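Local coordinates for Lmo0547 protein (Listeria monocytogenes, PDB 4R9N) that probably regulates transcription by binding DNA in response to carbohydrate effectors, the fragment crystallised being its putative sugar-binding domain, at residues K61-F66 with M147-V152; I80-G85 with H95-C100; Y113-A118 with N132-E137; S153-H158 with V181-S186; N185-T190 with E199-V204. All blocks are in the same frame, centred on the assembly; numbering follows the deposited sequence. Where two conformers were deposited one is given.

Contact 1 of 5, residues K61-F66 with M147-V152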
# COMPACT_ATOMS: atom_id res chain seq x y z
N LYS A 61 -1.78 3.12 -8.38
CA LYS A 61 -1.70 2.43 -9.63
C LYS A 61 -1.34 0.97 -9.49
O LYS A 61 -1.88 0.15 -10.22
CB LYS A 61 -0.70 3.10 -10.60
CG LYS A 61 -1.16 4.46 -11.08
CD LYS A 61 -0.09 5.19 -11.93
CE LYS A 61 -0.72 6.41 -12.54
NZ LYS A 61 0.22 7.16 -13.40
N THR A 62 -0.40 0.63 -8.61
CA THR A 62 0.02 -0.74 -8.48
C THR A 62 -1.10 -1.66 -7.91
O THR A 62 -1.41 -2.76 -8.41
CB THR A 62 1.29 -0.82 -7.60
OG1 THR A 62 2.37 -0.04 -8.19
CG2 THR A 62 1.73 -2.18 -7.53
N ILE A 63 -1.74 -1.19 -6.88
CA ILE A 63 -2.91 -1.91 -6.33
C ILE A 63 -4.08 -1.98 -7.35
O ILE A 63 -4.78 -2.98 -7.39
CB ILE A 63 -3.31 -1.27 -5.02
CG1 ILE A 63 -2.18 -1.56 -4.00
CG2 ILE A 63 -4.59 -1.90 -4.47
CD1 ILE A 63 -2.31 -0.71 -2.83
N ARG A 64 -4.31 -0.92 -8.12
CA ARG A 64 -5.33 -0.96 -9.19
C ARG A 64 -5.04 -2.12 -10.18
O ARG A 64 -5.92 -2.92 -10.52
CB ARG A 64 -5.44 0.38 -9.86
CG ARG A 64 -6.37 0.37 -11.04
CD ARG A 64 -7.79 0.45 -10.50
NE ARG A 64 -8.41 -0.82 -10.52
CZ ARG A 64 -9.64 -1.08 -10.13
NH1 ARG A 64 -10.08 -2.32 -10.31
NH2 ARG A 64 -10.41 -0.14 -9.56
N LYS A 65 -3.78 -2.24 -10.63
CA LYS A 65 -3.39 -3.34 -11.47
C LYS A 65 -3.62 -4.72 -10.81
O LYS A 65 -4.13 -5.66 -11.43
CB LYS A 65 -1.94 -3.14 -11.94
CG LYS A 65 -1.80 -2.05 -12.99
CD LYS A 65 -0.35 -1.69 -13.30
CE LYS A 65 -0.26 -0.57 -14.36
NZ LYS A 65 -0.84 -1.03 -15.66
N PHE A 66 -3.19 -4.85 -9.57
CA PHE A 66 -3.45 -6.06 -8.77
C PHE A 66 -4.91 -6.41 -8.81
O PHE A 66 -5.31 -7.55 -9.05
CB PHE A 66 -2.95 -5.84 -7.35
CG PHE A 66 -3.41 -6.84 -6.35
CD1 PHE A 66 -2.79 -8.08 -6.23
CD2 PHE A 66 -4.45 -6.54 -5.49
CE1 PHE A 66 -3.21 -8.98 -5.26
CE2 PHE A 66 -4.86 -7.44 -4.54
CZ PHE A 66 -4.24 -8.67 -4.45
N MSE A 147 -5.17 -8.76 7.46
CA MSE A 147 -4.09 -8.46 6.51
C MSE A 147 -4.34 -7.22 5.76
O MSE A 147 -5.49 -6.88 5.51
CB MSE A 147 -4.08 -9.67 5.54
CG MSE A 147 -3.48 -9.56 4.18
SE MSE A 147 -3.93 -11.33 3.27
CE MSE A 147 -2.86 -10.59 1.97
N ALA A 148 -3.27 -6.59 5.25
CA ALA A 148 -3.46 -5.34 4.48
C ALA A 148 -2.54 -5.41 3.26
O ALA A 148 -1.45 -5.98 3.36
CB ALA A 148 -3.12 -4.14 5.33
N ILE A 149 -2.96 -4.84 2.15
CA ILE A 149 -2.15 -4.76 0.95
C ILE A 149 -1.94 -3.28 0.66
O ILE A 149 -2.90 -2.51 0.53
CB ILE A 149 -2.81 -5.43 -0.23
CG1 ILE A 149 -3.04 -6.91 0.16
CG2 ILE A 149 -1.96 -5.23 -1.52
CD1 ILE A 149 -3.79 -7.71 -0.90
N VAL A 150 -0.67 -2.89 0.54
CA VAL A 150 -0.31 -1.48 0.35
C VAL A 150 0.73 -1.39 -0.79
O VAL A 150 1.43 -2.37 -1.11
CB VAL A 150 0.25 -0.82 1.63
CG1 VAL A 150 -0.74 -0.87 2.75
CG2 VAL A 150 1.57 -1.46 2.02
N GLY A 151 0.80 -0.20 -1.40
CA GLY A 151 1.93 0.18 -2.28
C GLY A 151 2.96 1.00 -1.50
O GLY A 151 2.68 1.56 -0.45
N VAL A 152 4.14 1.16 -2.05
CA VAL A 152 5.12 2.04 -1.44
C VAL A 152 5.50 3.04 -2.53
O VAL A 152 5.75 2.66 -3.69
CB VAL A 152 6.39 1.31 -0.95
CG1 VAL A 152 7.35 2.30 -0.28
CG2 VAL A 152 6.04 0.19 -0.01
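Ile149 is the first residue of strand 147-151 to meet helix 61-66. Its CG1 branch stands anti to the carbonyl carbon and carries CD1 to the tip of Phe66, where CD1 lies 3.7 Å from CZ of that ring. The two side chains cross at about a right angle, and Phe66 reaches the strand because its CG is anti to the backbone N (chi1 167°). The shorter branch of Ile149, CG2, faces Ile63 more loosely, 4.4 Å from Ile63 CG1. Helix 61-69 belongs to the right-handed beta-alpha-beta crossover that links the parallel strands 54-57 and 79-82 of a Rossmann-like sheet, and strand 147-151 runs beside 54-57 in that sheet. At Val150 the side chain points away from the helix, so the backbone does the touching: Ile63 CD1 is 3.7 Å from Val150 C. The same methyl then settles against the next residue, 3.5 Å from Gly151 N. Ile63 CD1 thus packs on the main chain around the Val150-Gly151 peptide. No hydrogen bond joins the two segments. Further along, Val152 O is hydrogen-bonded to Lys227 NZ.

Contact 2 of 5, residues I80-G85 with H95-C100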
# COMPACT_ATOMS: atom_id res chain seq x y z
N ILE A 80 -13.88 -6.66 3.06
CA ILE A 80 -12.80 -5.79 2.52
C ILE A 80 -13.05 -4.35 2.97
O ILE A 80 -14.19 -3.84 2.83
CB ILE A 80 -12.80 -5.85 0.98
CG1 ILE A 80 -12.72 -7.28 0.53
CG2 ILE A 80 -11.60 -5.09 0.40
CD1 ILE A 80 -12.85 -7.39 -0.98
N ILE A 81 -12.00 -3.73 3.49
CA ILE A 81 -12.06 -2.41 4.11
C ILE A 81 -11.03 -1.48 3.45
O ILE A 81 -9.82 -1.78 3.44
CB ILE A 81 -11.67 -2.46 5.60
CG1 ILE A 81 -12.38 -3.59 6.34
CG2 ILE A 81 -11.85 -1.09 6.28
CD1 ILE A 81 -13.82 -3.31 6.59
N PRO A 82 -11.47 -0.30 2.98
CA PRO A 82 -10.50 0.68 2.43
C PRO A 82 -9.76 1.33 3.59
O PRO A 82 -10.37 1.58 4.68
CB PRO A 82 -11.42 1.70 1.69
CG PRO A 82 -12.71 1.55 2.30
CD PRO A 82 -12.85 0.13 2.79
N LEU A 83 -8.46 1.52 3.42
CA LEU A 83 -7.63 2.02 4.49
C LEU A 83 -7.39 3.55 4.34
O LEU A 83 -6.64 4.12 5.13
CB LEU A 83 -6.32 1.30 4.53
CG LEU A 83 -6.45 -0.17 4.83
CD1 LEU A 83 -5.10 -0.85 4.75
CD2 LEU A 83 -7.12 -0.45 6.13
N ILE A 84 -7.98 4.16 3.30
CA ILE A 84 -7.74 5.59 3.04
C ILE A 84 -8.99 6.10 2.32
O ILE A 84 -9.61 5.34 1.60
CB ILE A 84 -6.49 5.84 2.19
CG1 ILE A 84 -6.30 7.35 2.02
CG2 ILE A 84 -6.48 5.13 0.86
CD1 ILE A 84 -4.92 7.71 1.86
N GLY A 85 -9.38 7.34 2.56
CA GLY A 85 -10.57 7.92 1.91
C GLY A 85 -10.33 8.27 0.43
O GLY A 85 -9.29 8.06 -0.08
N HIS A 95 -8.78 5.06 -6.49
CA HIS A 95 -9.26 5.24 -5.11
C HIS A 95 -9.60 3.96 -4.46
O HIS A 95 -10.15 3.05 -5.12
CB HIS A 95 -10.54 6.08 -5.13
CG HIS A 95 -10.31 7.49 -5.55
ND1 HIS A 95 -11.24 8.49 -5.38
CD2 HIS A 95 -9.24 8.06 -6.15
CE1 HIS A 95 -10.75 9.63 -5.83
NE2 HIS A 95 -9.53 9.40 -6.30
N SER A 96 -9.21 3.88 -3.21
CA SER A 96 -9.39 2.70 -2.37
C SER A 96 -10.84 2.19 -2.45
O SER A 96 -11.06 1.02 -2.61
CB SER A 96 -9.08 3.07 -0.94
OG SER A 96 -8.88 1.93 -0.13
N ASN A 97 -11.82 3.09 -2.38
CA ASN A 97 -13.22 2.64 -2.39
C ASN A 97 -13.64 1.86 -3.61
O ASN A 97 -14.34 0.85 -3.48
CB ASN A 97 -14.20 3.82 -2.25
CG ASN A 97 -14.24 4.37 -0.83
OD1 ASN A 97 -14.37 3.63 0.13
ND2 ASN A 97 -14.24 5.70 -0.71
N GLN A 98 -13.26 2.33 -4.79
CA GLN A 98 -13.56 1.69 -6.03
C GLN A 98 -12.77 0.37 -6.17
O GLN A 98 -13.33 -0.62 -6.66
CB GLN A 98 -13.20 2.56 -7.21
CG GLN A 98 -13.56 1.93 -8.56
CD GLN A 98 -15.06 1.88 -8.82
OE1 GLN A 98 -15.79 2.86 -8.58
NE2 GLN A 98 -15.55 0.74 -9.32
N ILE A 99 -11.49 0.37 -5.75
CA ILE A 99 -10.72 -0.86 -5.75
C ILE A 99 -11.38 -1.97 -4.86
O ILE A 99 -11.52 -3.14 -5.24
CB ILE A 99 -9.25 -0.62 -5.34
CG1 ILE A 99 -8.52 0.22 -6.42
CG2 ILE A 99 -8.52 -1.93 -5.15
CD1 ILE A 99 -7.26 0.87 -5.90
N CYS A 100 -11.77 -1.55 -3.66
CA CYS A 100 -12.41 -2.45 -2.71
C CYS A 100 -13.71 -3.00 -3.28
O CYS A 100 -14.01 -4.20 -3.10
CB CYS A 100 -12.68 -1.80 -1.34
SG CYS A 100 -11.18 -1.54 -0.40
O HOH W 1 -10.98 5.64 -0.99
O HOH W 2 -8.15 6.38 -2.01
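The flat group in this contact is the carboxamide of Asn97, and it meets the pyrrolidine ring of Pro82 obliquely, with OD1 3.4 Å from Pro82 CG. That oxygen accepts from Leu114 N, while ND2 bonds to Gly86 O, so both ends of the amide are held. Ser96 also presses on Pro82: its OG, anti to its backbone N (chi1 -164°), lies 3.1 Å from Pro82 CB and is hydrogen-bonded to Ser58 O. Farther along the helix, Cys100 SG fits against the strand backbone, 3.6 Å from Pro82 N, and against Ile80 CG2 at 3.7 Å. Beyond Pro82 the polar link is made by water. One water accepts from Asn97 N and donates to Ile84 O at 2.9 Å; a second accepts from Ser96 N and donates to Gly85 O at 2.8 Å. Amides of the first helical turn are thus joined to the loop carbonyls through solvent. Strand 80-82 and helix 96-100 run nearly antiparallel (167°), as expected for the strand and helix of a beta-alpha-beta unit, here leading to strand 110-111, with the loop at the C-terminal edge of a Rossmann-like parallel sheet.

Contact 3 of 5, residues Y113-A118 with N132-E137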
# COMPACT_ATOMS: atom_id res chain seq x y z
N TYR A 113 -17.34 1.18 2.87
CA TYR A 113 -17.00 2.38 2.07
C TYR A 113 -16.51 3.41 3.06
O TYR A 113 -17.11 3.55 4.13
CB TYR A 113 -18.28 2.88 1.37
CG TYR A 113 -18.06 3.83 0.21
CD1 TYR A 113 -17.74 3.36 -1.05
CD2 TYR A 113 -18.20 5.24 0.38
CE1 TYR A 113 -17.55 4.25 -2.12
CE2 TYR A 113 -17.99 6.11 -0.68
CZ TYR A 113 -17.65 5.58 -1.91
OH TYR A 113 -17.37 6.39 -2.94
N LEU A 114 -15.48 4.15 2.71
CA LEU A 114 -14.99 5.19 3.58
C LEU A 114 -15.60 6.47 3.02
O LEU A 114 -15.16 6.96 2.06
CB LEU A 114 -13.46 5.15 3.63
CG LEU A 114 -12.74 5.88 4.70
CD1 LEU A 114 -13.45 5.81 6.07
CD2 LEU A 114 -11.32 5.39 4.83
N TYR A 115 -16.68 6.92 3.65
CA TYR A 115 -17.44 8.09 3.22
C TYR A 115 -16.67 9.45 3.50
O TYR A 115 -17.15 10.25 4.36
CB TYR A 115 -18.84 8.00 3.90
CG TYR A 115 -19.75 6.83 3.40
CD1 TYR A 115 -20.05 6.68 2.05
CD2 TYR A 115 -20.31 5.90 4.26
CE1 TYR A 115 -20.85 5.64 1.58
CE2 TYR A 115 -21.12 4.84 3.79
CZ TYR A 115 -21.38 4.71 2.44
OH TYR A 115 -22.16 3.67 1.92
N ALA A 116 -15.52 9.71 2.84
CA ALA A 116 -14.67 10.89 3.18
C ALA A 116 -13.54 11.08 2.19
O ALA A 116 -13.14 10.10 1.53
CB ALA A 116 -14.10 10.74 4.59
N PRO A 117 -13.02 12.31 2.04
CA PRO A 117 -11.83 12.53 1.20
C PRO A 117 -10.53 12.00 1.86
O PRO A 117 -10.48 11.89 3.08
CB PRO A 117 -11.72 14.06 1.10
CG PRO A 117 -12.85 14.61 1.82
CD PRO A 117 -13.43 13.56 2.72
N ALA A 118 -9.49 11.69 1.09
CA ALA A 118 -8.23 11.29 1.70
C ALA A 118 -7.53 12.39 2.48
O ALA A 118 -6.88 12.13 3.51
CB ALA A 118 -7.28 10.79 0.61
N ASN A 132 -17.34 11.75 12.66
CA ASN A 132 -18.63 11.17 12.27
C ASN A 132 -18.61 9.66 12.52
O ASN A 132 -17.57 9.01 12.27
CB ASN A 132 -18.92 11.42 10.77
CG ASN A 132 -19.94 10.43 10.19
OD1 ASN A 132 -19.58 9.42 9.63
ND2 ASN A 132 -21.21 10.71 10.38
N LYS A 133 -19.74 9.09 12.95
CA LYS A 133 -19.74 7.67 13.36
C LYS A 133 -19.56 6.61 12.26
O LYS A 133 -18.97 5.59 12.52
CB LYS A 133 -20.96 7.32 14.22
CG LYS A 133 -22.25 7.12 13.45
CD LYS A 133 -23.48 7.49 14.28
CE LYS A 133 -23.65 9.00 14.37
NZ LYS A 133 -24.83 9.38 15.22
N TYR A 134 -20.08 6.78 11.05
CA TYR A 134 -19.76 5.72 10.08
C TYR A 134 -18.32 5.85 9.61
O TYR A 134 -17.68 4.83 9.42
CB TYR A 134 -20.80 5.52 8.95
CG TYR A 134 -20.58 4.26 8.02
CD1 TYR A 134 -21.05 2.95 8.31
CD2 TYR A 134 -19.95 4.42 6.81
CE1 TYR A 134 -20.84 1.86 7.41
CE2 TYR A 134 -19.73 3.36 5.92
CZ TYR A 134 -20.16 2.09 6.17
OH TYR A 134 -19.86 1.15 5.14
N ILE A 135 -17.76 7.06 9.53
CA ILE A 135 -16.35 7.17 9.20
C ILE A 135 -15.49 6.53 10.29
O ILE A 135 -14.59 5.70 10.02
CB ILE A 135 -15.96 8.62 9.04
CG1 ILE A 135 -16.66 9.15 7.80
CG2 ILE A 135 -14.47 8.77 8.95
CD1 ILE A 135 -16.62 10.64 7.68
N SER A 136 -15.77 6.90 11.54
CA SER A 136 -15.01 6.35 12.65
C SER A 136 -15.11 4.81 12.65
O SER A 136 -14.14 4.15 12.90
CB SER A 136 -15.51 6.90 14.01
OG SER A 136 -14.64 6.42 15.03
N GLU A 137 -16.29 4.25 12.39
CA GLU A 137 -16.37 2.80 12.44
C GLU A 137 -15.59 2.11 11.34
O GLU A 137 -14.96 1.06 11.60
CB GLU A 137 -17.79 2.27 12.45
CG GLU A 137 -17.90 0.74 12.21
CD GLU A 137 -17.12 -0.22 13.18
OE1 GLU A 137 -16.12 0.13 13.87
OE2 GLU A 137 -17.52 -1.41 13.22
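Ile135 anchors the buried half of this contact. Its CG1 branch, anti to the carbonyl carbon, sends CD1 into the bend of the 113-118 loop, 3.4 Å from Tyr115 O and 4.0 Å from Ala116 CB. Behind it, Ile135 CG2 faces Leu114 CD1 at 4.3 Å, and Leu114 continues onto Val138 and Leu139 of the same helix. The loop presents these groups because Tyr115 is the centre of an inverse gamma turn, closed by a weak Ala116 N to Leu114 O bond; Leu129 of helix 123-131 also touches Ile135.

Toward solvent the packing changes character. The rings of Tyr115 and Tyr134 cross obliquely, their centroids 4.9 Å apart. Tyr113 CB lies 3.7 Å above one face of the Tyr115 ring, offset toward its rim. Tyr134, with CG anti to its backbone N, extends along the loop until Tyr134 OH accepts from Tyr113 N at 3.4 Å, a bond that is straight but long and weak. Tyr113 and Tyr115 are both exposed.

At the start of helix 133-143, Asn132 takes the N-cap position, and its OD1 accepts from Ile135 N at 3.0 Å, with the donor lying in the carbonyl plane. The residue that packs into the bend of the loop is also the one whose amide is capped. Polar bonding across the two segments amounts to one weak contact, which implies that the loop is held to the helix mainly by nonpolar packing, shared between Ile135 inside and the tyrosine pair outside.

Contact 4 of 5, residues S153-H158 with V181-S186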
# COMPACT_ATOMS: atom_id res chain seq x y z
N SER A 153 5.51 4.32 -2.22
CA SER A 153 5.85 5.28 -3.27
C SER A 153 6.83 6.32 -2.78
O SER A 153 7.19 6.36 -1.62
CB SER A 153 4.56 5.93 -3.79
OG SER A 153 4.89 6.73 -4.93
N SER A 154 7.31 7.13 -3.71
CA SER A 154 8.25 8.20 -3.41
C SER A 154 7.53 9.40 -3.95
O SER A 154 7.08 9.34 -5.09
CB SER A 154 9.57 7.98 -4.14
OG SER A 154 10.36 9.16 -4.12
N PRO A 155 7.43 10.49 -3.17
CA PRO A 155 6.75 11.66 -3.67
C PRO A 155 7.54 12.45 -4.72
O PRO A 155 7.03 13.43 -5.16
CB PRO A 155 6.61 12.54 -2.43
CG PRO A 155 7.83 12.23 -1.63
CD PRO A 155 8.00 10.74 -1.83
N TYR A 156 8.74 12.01 -5.10
CA TYR A 156 9.65 12.83 -5.89
C TYR A 156 9.72 12.37 -7.35
O TYR A 156 9.12 11.37 -7.72
CB TYR A 156 11.04 12.79 -5.27
CG TYR A 156 11.08 13.20 -3.82
CD1 TYR A 156 10.51 14.44 -3.40
CD2 TYR A 156 11.59 12.34 -2.85
CE1 TYR A 156 10.51 14.81 -2.05
CE2 TYR A 156 11.60 12.71 -1.49
CZ TYR A 156 11.06 13.96 -1.10
OH TYR A 156 11.05 14.32 0.25
N ASN A 157 10.45 13.10 -8.17
CA ASN A 157 10.57 12.77 -9.61
C ASN A 157 9.24 12.38 -10.29
O ASN A 157 9.08 11.26 -10.79
CB ASN A 157 11.68 11.72 -9.91
CG ASN A 157 12.19 11.00 -8.67
OD1 ASN A 157 13.17 11.44 -8.05
ND2 ASN A 157 11.56 9.87 -8.33
N HIS A 158 8.28 13.31 -10.27
CA HIS A 158 7.00 13.21 -11.00
C HIS A 158 6.17 11.93 -10.71
O HIS A 158 5.90 11.12 -11.59
CB HIS A 158 7.22 13.45 -12.51
CG HIS A 158 7.77 14.81 -12.82
ND1 HIS A 158 7.26 15.96 -12.25
CD2 HIS A 158 8.80 15.21 -13.61
CE1 HIS A 158 7.94 17.01 -12.68
NE2 HIS A 158 8.88 16.58 -13.51
N VAL A 181 11.42 10.38 2.79
CA VAL A 181 11.93 9.45 1.79
C VAL A 181 10.89 8.61 1.08
O VAL A 181 11.16 8.06 0.03
CB VAL A 181 13.02 8.53 2.35
CG1 VAL A 181 14.14 9.37 2.91
CG2 VAL A 181 12.47 7.56 3.38
N GLY A 182 9.69 8.48 1.65
CA GLY A 182 8.66 7.68 0.98
C GLY A 182 7.28 7.90 1.55
O GLY A 182 7.08 8.67 2.51
N ASP A 183 6.31 7.24 0.95
CA ASP A 183 4.96 7.21 1.52
C ASP A 183 4.30 5.85 1.36
O ASP A 183 4.58 5.13 0.45
CB ASP A 183 4.07 8.32 0.99
CG ASP A 183 3.86 8.29 -0.49
OD1 ASP A 183 4.80 8.68 -1.24
OD2 ASP A 183 2.72 7.98 -0.94
N ILE A 184 3.47 5.51 2.32
CA ILE A 184 2.62 4.30 2.32
C ILE A 184 1.26 4.81 2.81
O ILE A 184 1.21 5.50 3.85
CB ILE A 184 3.17 3.17 3.26
CG1 ILE A 184 4.42 2.52 2.65
CG2 ILE A 184 2.11 2.11 3.49
CD1 ILE A 184 5.13 1.57 3.60
N ASN A 185 0.20 4.53 2.06
CA ASN A 185 -1.17 4.90 2.45
C ASN A 185 -1.25 6.42 2.73
O ASN A 185 -1.94 6.84 3.64
CB ASN A 185 -1.63 4.08 3.67
CG ASN A 185 -3.13 3.98 3.76
OD1 ASN A 185 -3.82 3.74 2.74
ND2 ASN A 185 -3.66 4.15 4.98
N SER A 186 -0.58 7.19 1.86
CA SER A 186 -0.50 8.63 1.94
C SER A 186 0.04 9.16 3.28
O SER A 186 -0.28 10.30 3.67
CB SER A 186 -1.86 9.29 1.70
OG SER A 186 -1.74 10.71 1.58
O HOH W 3 12.59 8.62 -2.00
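Asp183 adopts the crowded rotamer, with CG between its backbone N and carbonyl carbon (chi1 60°), and this folds the carboxylate back over the opposing backbone. Ser153 has OG anti to its own N (chi1 -172°), leaving CB to face the acid. Asp183 OD1 consequently ends 3.4 Å from Ser153 O. Both atoms are acceptors, so this is no bond, and the proximity could somewhat favour the protonated acid. Pro155 slides past the same group in the opposite direction, its CD 3.9 Å from Asp183 OD1.

In the backbone, Ser153 and Asp183 form an antiparallel hydrogen-bonded pair, a single bridge. Ser153 N donates to Asp183 O at 2.9 Å, in the carbonyl plane; the return bond from Asp183 N to Ser153 O is equally short, 2.9 Å, but its donor stands 38° out of that plane. The bridge attaches the loop after strand 147-151 of the central sheet to the two-stranded hairpin 180-184/187-190. In that hairpin Val181 and Gly182 both face Phe189, a classic beta bulge. Gly182 has no side chain, and Ser153 O comes to 3.3 Å from its CA.

Next to the bulge a water takes over from direct bonding: it accepts from Ser154 OG at 3.1 Å and donates to Val181 O at a very short 2.5 Å. Pro155 CG lies 3.6 Å above the centre of the Tyr156 ring. Tyr156 in turn makes a cation-pi contact with Arg176, and its OH is hydrogen-bonded to Val180 O.

Contact 5 of 5, residues N185-T190 with E199-V204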
# COMPACT_ATOMS: atom_id res chain seq x y z
N ASN A 185 0.20 4.53 2.06
CA ASN A 185 -1.17 4.90 2.45
C ASN A 185 -1.25 6.42 2.73
O ASN A 185 -1.94 6.84 3.64
CB ASN A 185 -1.63 4.08 3.67
CG ASN A 185 -3.13 3.98 3.76
OD1 ASN A 185 -3.82 3.74 2.74
ND2 ASN A 185 -3.66 4.15 4.98
N SER A 186 -0.58 7.19 1.86
CA SER A 186 -0.50 8.63 1.94
C SER A 186 0.04 9.16 3.28
O SER A 186 -0.28 10.30 3.67
CB SER A 186 -1.86 9.29 1.70
OG SER A 186 -1.74 10.71 1.58
N ARG A 187 0.86 8.38 3.96
CA ARG A 187 1.60 8.84 5.13
C ARG A 187 3.10 8.86 4.73
O ARG A 187 3.62 7.85 4.28
CB ARG A 187 1.41 7.94 6.33
CG ARG A 187 0.01 7.81 6.79
CD ARG A 187 -0.64 9.14 7.18
NE ARG A 187 -1.97 8.93 7.74
CZ ARG A 187 -2.34 9.20 8.99
NH1 ARG A 187 -1.49 9.70 9.92
NH2 ARG A 187 -3.58 8.93 9.32
N PHE A 188 3.73 10.02 4.90
CA PHE A 188 5.09 10.36 4.42
C PHE A 188 6.07 10.16 5.53
O PHE A 188 5.88 10.74 6.60
CB PHE A 188 5.04 11.80 3.96
CG PHE A 188 4.21 11.96 2.76
CD1 PHE A 188 4.73 11.69 1.50
CD2 PHE A 188 2.86 12.34 2.86
CE1 PHE A 188 3.96 11.79 0.36
CE2 PHE A 188 2.09 12.41 1.72
CZ PHE A 188 2.63 12.15 0.48
N PHE A 189 7.06 9.31 5.33
CA PHE A 189 7.97 8.92 6.37
C PHE A 189 9.41 9.28 6.03
O PHE A 189 9.81 9.44 4.88
CB PHE A 189 7.85 7.41 6.70
CG PHE A 189 8.01 6.51 5.52
CD1 PHE A 189 6.89 6.10 4.77
CD2 PHE A 189 9.26 6.05 5.13
CE1 PHE A 189 7.02 5.19 3.70
CE2 PHE A 189 9.40 5.17 4.05
CZ PHE A 189 8.27 4.71 3.34
N THR A 190 10.16 9.50 7.09
CA THR A 190 11.58 9.72 7.05
C THR A 190 12.35 8.40 6.96
O THR A 190 11.75 7.34 6.95
CB THR A 190 12.02 10.51 8.30
OG1 THR A 190 11.46 9.92 9.47
CG2 THR A 190 11.50 11.96 8.21
N GLU A 199 2.32 18.92 8.13
CA GLU A 199 0.89 19.16 7.97
C GLU A 199 0.13 18.07 7.24
O GLU A 199 -0.89 17.60 7.73
CB GLU A 199 0.66 20.50 7.23
CG GLU A 199 -0.81 20.86 6.98
CD GLU A 199 -1.34 20.52 5.58
OE1 GLU A 199 -0.56 20.34 4.62
OE2 GLU A 199 -2.58 20.47 5.43
N ILE A 200 0.61 17.69 6.06
CA ILE A 200 -0.06 16.67 5.27
C ILE A 200 -0.41 15.42 6.12
O ILE A 200 -1.54 14.95 6.07
CB ILE A 200 0.73 16.27 3.98
CG1 ILE A 200 0.68 17.42 2.94
CG2 ILE A 200 0.13 15.02 3.36
CD1 ILE A 200 1.24 17.08 1.57
N ASN A 201 0.52 14.89 6.88
CA ASN A 201 0.29 13.66 7.66
C ASN A 201 -0.83 13.80 8.67
O ASN A 201 -1.51 12.81 8.97
CB ASN A 201 1.55 13.12 8.37
CG ASN A 201 2.54 12.47 7.40
OD1 ASN A 201 2.15 12.06 6.28
ND2 ASN A 201 3.84 12.49 7.76
N THR A 202 -1.02 15.00 9.21
CA THR A 202 -2.06 15.19 10.19
C THR A 202 -3.43 15.49 9.56
O THR A 202 -4.44 15.67 10.28
CB THR A 202 -1.72 16.35 11.15
OG1 THR A 202 -1.58 17.54 10.39
CG2 THR A 202 -0.43 16.05 11.93
N HIS A 203 -3.50 15.62 8.24
CA HIS A 203 -4.73 15.93 7.55
C HIS A 203 -5.26 14.78 6.66
O HIS A 203 -6.19 14.93 5.89
CB HIS A 203 -4.56 17.25 6.78
CG HIS A 203 -4.49 18.46 7.69
ND1 HIS A 203 -3.36 18.75 8.45
CD2 HIS A 203 -5.40 19.39 8.02
CE1 HIS A 203 -3.60 19.83 9.19
NE2 HIS A 203 -4.81 20.26 8.91
N VAL A 204 -4.68 13.59 6.80
CA VAL A 204 -5.09 12.47 6.00
C VAL A 204 -6.14 11.64 6.76
O VAL A 204 -5.96 11.35 7.95
CB VAL A 204 -3.84 11.60 5.66
CG1 VAL A 204 -4.27 10.26 5.05
CG2 VAL A 204 -2.95 12.32 4.67
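Asn185 and Ser186 both take a left-handed backbone conformation (phi 56°), turning the chain from strand 180-184 into strand 187-190. The result is a tight antiparallel beta hairpin, and its second strand is gripped from outside by the short, weakly bonded helix 199-202. Asn201 makes the grip with both ends of its amide. OD1 accepts from Phe188 N at 2.9 Å on a lone pair, the N-H pointing almost straight at it (175°), and ND2 donates to Phe188 O, also at 2.9 Å but more bent. The amide thereby pairs with Phe188 much as an adjoining strand would, and with a further bond from ND2 to Ala196 O, three hydrogen bonds fix its rotation.

OD1 also lies at the edge of the Phe188 ring, 3.5 Å from CD2, while Ile200 CG2 meets CE2 of that ring obliquely at 3.7 Å. Arg187 bends at chi2, which places Asn201 O over one face of its guanidinium, not hydrogen-bonded to it. The charge is paired with Glu195, and NH2 is bonded to Gly206 O. Val204 runs past Arg187 in the opposite sense, CG1 3.8 Å from NE. Its other methyl, CG2, presses on Ser186 O at 3.5 Å, a buried carbonyl oxygen with no polar partner in the model.

How the contacts relate
Contacts 1 and 2 pack helices on neighbouring parts of one parallel sheet; their centres are 10 Å apart, and Ile63 CG2 meets Ile99 CG2 at 4.0 Å. Contact 3 lies toward the periphery, about 19 Å from the centre of the chain, and touches contact 2 where Gly85 O is 3.5 Å from Ala118 CB. Contacts 4 and 5 share Asn185 and Ser186 and dock on the same hairpin. Asn185 ND2 reaches contact 2, 3.0 Å from Leu83 O, while Ile184 CG1 packs 3.7 Å from Gly151 O of contact 1. The hairpin turn thus adjoins loops at the sheet's C-terminal edge, where Rossmann-like proteins commonly bind ligands; none is present here, and a sugar site there is only inferred from the family.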